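Local coordinates for protein D-alanyl-D-alanine carboxypeptidase (Enterococcus faecalis V583, PDB 5ZHW) that cleaves the C-terminal D-alanine from peptidoglycan-derived pentapeptides as a metal-dependent D,D-carboxypeptidase linked to antibiotic resistance, at residues Thr137-Leu142 with Pro191-Tyr196. Residues are numbered along the deposited sequence; the frame is centred on the assembly and turned at random.
Sequences TSEHQL and PWHYRY. With CU (copper (II) ion), chain C; DAL (D-alanine), chain D; DAL (D-alanine), chain E.
The metal site of this M15B peptidase is built where His140 and His193 reach in from opposite directions to one copper ion, which occupies the zinc site. His140 NE2 binds copper at 2.1 Å and His193 ND1 at 2.0 Å; Asp147 and O of the chain E D-alanine also bind the ion. The two ring planes are 81° apart, and His140 ND1 is held by Gly96 O. A chi1 of -176° carries the His193 ring toward the 137-142 loop, and chi2 of 111° turns ND1 to the metal and NE2 to Glu139. His193 NE2 donates to Glu139 OE1 at 2.8 Å, meeting its anti side with ring and carboxylate nearly coplanar, a second-shell bond that, together with the metal at ND1, fixes the ring's rotation. His140 comes from the loop ahead of strand 145-150, His193 from the adjoining strand 193-196 of the four-stranded antiparallel sheet. Two residues further along that strand, Arg195 bends about CB-CG, bringing NH1 to Glu139 OE2 at 2.8 Å from above the carboxylate plane, a salt bridge; Arg176 pairs with the same oxygen. Two arginines probably keep this buried glutamate ionised. Ser138 OG, accepting from His140 N at 2.9 Å in an ST turn, donates to OXT of the chain D D-alanine at 2.5 Å.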
ATOM      1  N   THR A 137      -3.275  -2.490 -12.036  1.00 30.93           N
ATOM      2  CA  THR A 137      -1.899  -2.295 -11.596  1.00 32.03           C
ATOM      3  C   THR A 137      -1.782  -1.790 -10.166  1.00 31.61           C
ATOM      4  O   THR A 137      -0.680  -1.436  -9.756  1.00 30.23           O
ATOM      5  CB  THR A 137      -1.123  -1.339 -12.538  1.00 33.76           C
ATOM      6  OG1 THR A 137      -1.638  -0.003 -12.451  1.00 35.07           O
ATOM      7  CG2 THR A 137      -1.205  -1.822 -13.977  1.00 33.60           C
ATOM      8  N   SER A 138      -2.880  -1.807  -9.391  1.00 29.04           N
ATOM      9  CA  SER A 138      -2.802  -1.448  -7.983  1.00 28.55           C
ATOM     10  C   SER A 138      -2.550  -2.684  -7.155  1.00 29.06           C
ATOM     11  O   SER A 138      -3.179  -3.732  -7.368  1.00 31.44           O
ATOM     12  CB  SER A 138      -4.096  -0.791  -7.501  1.00 28.97           C
ATOM     13  OG  SER A 138      -4.043  -0.518  -6.102  1.00 25.03           O
ATOM     14  N   GLU A 139      -1.668  -2.547  -6.177  1.00 27.53           N
ATOM     15  CA  GLU A 139      -1.535  -3.555  -5.137  1.00 27.40           C
ATOM     16  C   GLU A 139      -2.811  -3.715  -4.342  1.00 27.31           C
ATOM     17  O   GLU A 139      -2.991  -4.751  -3.733  1.00 27.21           O
ATOM     18  CB  GLU A 139      -0.438  -3.192  -4.134  1.00 28.22           C
ATOM     19  CG  GLU A 139       0.954  -3.283  -4.693  1.00 29.10           C
ATOM     20  CD  GLU A 139       2.015  -3.076  -3.631  1.00 29.45           C
ATOM     21  OE1 GLU A 139       1.756  -2.336  -2.644  1.00 29.28           O
ATOM     22  OE2 GLU A 139       3.106  -3.657  -3.804  1.00 26.29           O
ATOM     23  N   HIS A 140      -3.675  -2.698  -4.292  1.00 25.60           N
ATOM     24  CA  HIS A 140      -4.933  -2.859  -3.571  1.00 26.35           C
ATOM     25  C   HIS A 140      -5.824  -3.948  -4.158  1.00 26.85           C
ATOM     26  O   HIS A 140      -6.583  -4.579  -3.448  1.00 27.93           O
ATOM     27  CB  HIS A 140      -5.686  -1.552  -3.487  1.00 25.71           C
ATOM     28  CG  HIS A 140      -5.073  -0.599  -2.530  1.00 25.75           C
ATOM     29  ND1 HIS A 140      -5.412  -0.579  -1.196  1.00 25.69           N
ATOM     30  CD2 HIS A 140      -4.106   0.328  -2.693  1.00 23.68           C
ATOM     31  CE1 HIS A 140      -4.689   0.337  -0.581  1.00 24.72           C
ATOM     32  NE2 HIS A 140      -3.891   0.899  -1.466  1.00 25.58           N
ATOM     33  N   GLN A 141      -5.686  -4.198  -5.449  1.00 27.82           N
ATOM     34  CA  GLN A 141      -6.471  -5.230  -6.115  1.00 28.07           C
ATOM     35  C   GLN A 141      -5.966  -6.645  -5.815  1.00 27.99           C
ATOM     36  O   GLN A 141      -6.613  -7.604  -6.177  1.00 29.46           O
ATOM     37  CB  GLN A 141      -6.502  -4.961  -7.606  1.00 27.46           C
ATOM     38  CG  GLN A 141      -7.113  -3.620  -7.956  1.00 28.56           C
ATOM     39  CD  GLN A 141      -7.097  -3.339  -9.431  1.00 29.02           C
ATOM     40  OE1 GLN A 141      -6.251  -2.583  -9.914  1.00 28.25           O
ATOM     41  NE2 GLN A 141      -8.038  -3.931 -10.162  1.00 28.60           N
ATOM     42  N   LEU A 142      -4.826  -6.773  -5.158  1.00 27.34           N
ATOM     43  CA  LEU A 142      -4.364  -8.067  -4.642  1.00 27.54           C
ATOM     44  C   LEU A 142      -4.942  -8.445  -3.284  1.00 27.91           C
ATOM     45  O   LEU A 142      -4.933  -9.620  -2.927  1.00 29.86           O
ATOM     46  CB  LEU A 142      -2.860  -8.042  -4.465  1.00 27.69           C
ATOM     47  CG  LEU A 142      -1.963  -7.858  -5.685  1.00 28.40           C
ATOM     48  CD1 LEU A 142      -0.602  -7.399  -5.196  1.00 28.96           C
ATOM     49  CD2 LEU A 142      -1.858  -9.159  -6.458  1.00 28.07           C
ATOM     50  N   PRO A 191       3.035   7.727   2.734  1.00 31.25           N
ATOM     51  CA  PRO A 191       3.407   7.145   4.041  1.00 31.01           C
ATOM     52  C   PRO A 191       2.323   6.290   4.676  1.00 27.96           C
ATOM     53  O   PRO A 191       2.591   5.641   5.665  1.00 28.10           O
ATOM     54  CB  PRO A 191       3.743   8.374   4.922  1.00 32.00           C
ATOM     55  CG  PRO A 191       3.087   9.536   4.240  1.00 32.51           C
ATOM     56  CD  PRO A 191       2.999   9.205   2.774  1.00 31.85           C
ATOM     57  N   TRP A 192       1.117   6.307   4.103  1.00 28.13           N
ATOM     58  CA  TRP A 192       0.007   5.421   4.490  1.00 28.08           C
ATOM     59  C   TRP A 192      -0.019   4.018   3.822  1.00 26.64           C
ATOM     60  O   TRP A 192      -0.666   3.122   4.334  1.00 26.75           O
ATOM     61  CB  TRP A 192      -1.339   6.118   4.221  1.00 28.72           C
ATOM     62  CG  TRP A 192      -1.444   6.610   2.831  1.00 29.46           C
ATOM     63  CD1 TRP A 192      -1.766   5.889   1.744  1.00 28.18           C
ATOM     64  CD2 TRP A 192      -1.154   7.936   2.366  1.00 30.16           C
ATOM     65  NE1 TRP A 192      -1.710   6.667   0.627  1.00 29.53           N
ATOM     66  CE2 TRP A 192      -1.336   7.935   0.982  1.00 30.63           C
ATOM     67  CE3 TRP A 192      -0.766   9.121   2.993  1.00 32.32           C
ATOM     68  CZ2 TRP A 192      -1.151   9.089   0.197  1.00 31.45           C
ATOM     69  CZ3 TRP A 192      -0.579  10.267   2.215  1.00 32.34           C
ATOM     70  CH2 TRP A 192      -0.773  10.236   0.835  1.00 31.65           C
ATOM     71  N   HIS A 193       0.663   3.823   2.699  1.00 26.55           N
ATOM     72  CA  HIS A 193       0.498   2.583   1.911  1.00 26.00           C
ATOM     73  C   HIS A 193       1.534   1.520   2.292  1.00 25.10           C
ATOM     74  O   HIS A 193       2.730   1.662   2.008  1.00 25.27           O
ATOM     75  CB  HIS A 193       0.559   2.884   0.423  1.00 24.93           C
ATOM     76  CG  HIS A 193       0.294   1.698  -0.461  1.00 25.42           C
ATOM     77  ND1 HIS A 193      -0.839   1.586  -1.240  1.00 24.44           N
ATOM     78  CD2 HIS A 193       1.048   0.601  -0.734  1.00 25.29           C
ATOM     79  CE1 HIS A 193      -0.771   0.462  -1.938  1.00 25.88           C
ATOM     80  NE2 HIS A 193       0.364  -0.152  -1.648  1.00 23.92           N
ATOM     81  N   TYR A 194       1.035   0.454   2.906  1.00 23.99           N
ATOM     82  CA  TYR A 194       1.837  -0.664   3.385  1.00 24.70           C
ATOM     83  C   TYR A 194       1.470  -1.964   2.650  1.00 24.61           C
ATOM     84  O   TYR A 194       0.288  -2.249   2.442  1.00 23.20           O
ATOM     85  CB  TYR A 194       1.720  -0.776   4.920  1.00 23.69           C
ATOM     86  CG  TYR A 194       2.658   0.220   5.517  1.00 25.21           C
ATOM     87  CD1 TYR A 194       2.328   1.586   5.590  1.00 26.84           C
ATOM     88  CD2 TYR A 194       3.933  -0.161   5.881  1.00 25.65           C
ATOM     89  CE1 TYR A 194       3.246   2.518   6.066  1.00 26.37           C
ATOM     90  CE2 TYR A 194       4.848   0.758   6.346  1.00 27.75           C
ATOM     91  CZ  TYR A 194       4.511   2.093   6.445  1.00 27.20           C
ATOM     92  OH  TYR A 194       5.481   2.945   6.926  1.00 27.15           O
ATOM     93  N   ARG A 195       2.505  -2.714   2.255  1.00 23.35           N
ATOM     94  CA  ARG A 195       2.378  -3.912   1.438  1.00 23.76           C
ATOM     95  C   ARG A 195       2.904  -5.098   2.215  1.00 24.11           C
ATOM     96  O   ARG A 195       4.014  -5.016   2.756  1.00 24.89           O
ATOM     97  CB  ARG A 195       3.172  -3.715   0.154  1.00 24.94           C
ATOM     98  CG  ARG A 195       3.540  -4.970  -0.629  1.00 25.59           C
ATOM     99  CD  ARG A 195       2.340  -5.755  -1.097  1.00 26.08           C
ATOM    100  NE  ARG A 195       2.787  -7.062  -1.542  1.00 26.36           N
ATOM    101  CZ  ARG A 195       3.225  -7.373  -2.764  1.00 25.49           C
ATOM    102  NH1 ARG A 195       3.262  -6.482  -3.733  1.00 24.15           N
ATOM    103  NH2 ARG A 195       3.628  -8.625  -3.011  1.00 27.19           N
ATOM    104  N   TYR A 196       2.118  -6.181   2.284  1.00 22.88           N
ATOM    105  CA  TYR A 196       2.591  -7.433   2.884  1.00 25.00           C
ATOM    106  C   TYR A 196       3.518  -8.189   1.902  1.00 25.30           C
ATOM    107  O   TYR A 196       3.120  -8.509   0.777  1.00 23.38           O
ATOM    108  CB  TYR A 196       1.449  -8.366   3.292  1.00 24.35           C
ATOM    109  CG  TYR A 196       1.970  -9.606   4.008  1.00 25.94           C
ATOM    110  CD1 TYR A 196       2.331  -9.555   5.359  1.00 26.57           C
ATOM    111  CD2 TYR A 196       2.122 -10.815   3.335  1.00 26.82           C
ATOM    112  CE1 TYR A 196       2.822 -10.664   6.012  1.00 27.26           C
ATOM    113  CE2 TYR A 196       2.617 -11.933   3.976  1.00 27.85           C
ATOM    114  CZ  TYR A 196       2.963 -11.852   5.316  1.00 28.05           C
ATOM    115  OH  TYR A 196       3.440 -12.952   5.957  1.00 28.85           O
TER
HETATM  116 CU    CU C 301      -2.612   2.461  -1.025  1.00 27.27          CU
HETATM  117  N   DAL D 302      -2.629   4.454  -4.165  1.00 57.18           N
HETATM  118  CA  DAL D 302      -1.729   3.343  -4.620  1.00 48.79           C
HETATM  119  CB  DAL D 302      -0.526   3.872  -5.447  1.00 46.71           C
HETATM  120  C   DAL D 302      -2.533   2.404  -5.522  1.00 39.13           C
HETATM  121  O   DAL D 302      -3.303   2.903  -6.300  1.00 28.57           O
HETATM  122  OXT DAL D 302      -2.290   1.205  -5.472  1.00 44.63           O
HETATM  123  N   DAL E 303      -5.115   5.789  -3.441  1.00 57.65           N
HETATM  124  CA  DAL E 303      -3.870   5.961  -2.657  1.00 58.32           C
HETATM  125  CB  DAL E 303      -3.165   7.302  -2.936  1.00 58.37           C
HETATM  126  C   DAL E 303      -2.903   4.774  -2.863  1.00 53.37           C
HETATM  127  O   DAL E 303      -2.445   4.217  -1.870  1.00 42.16           O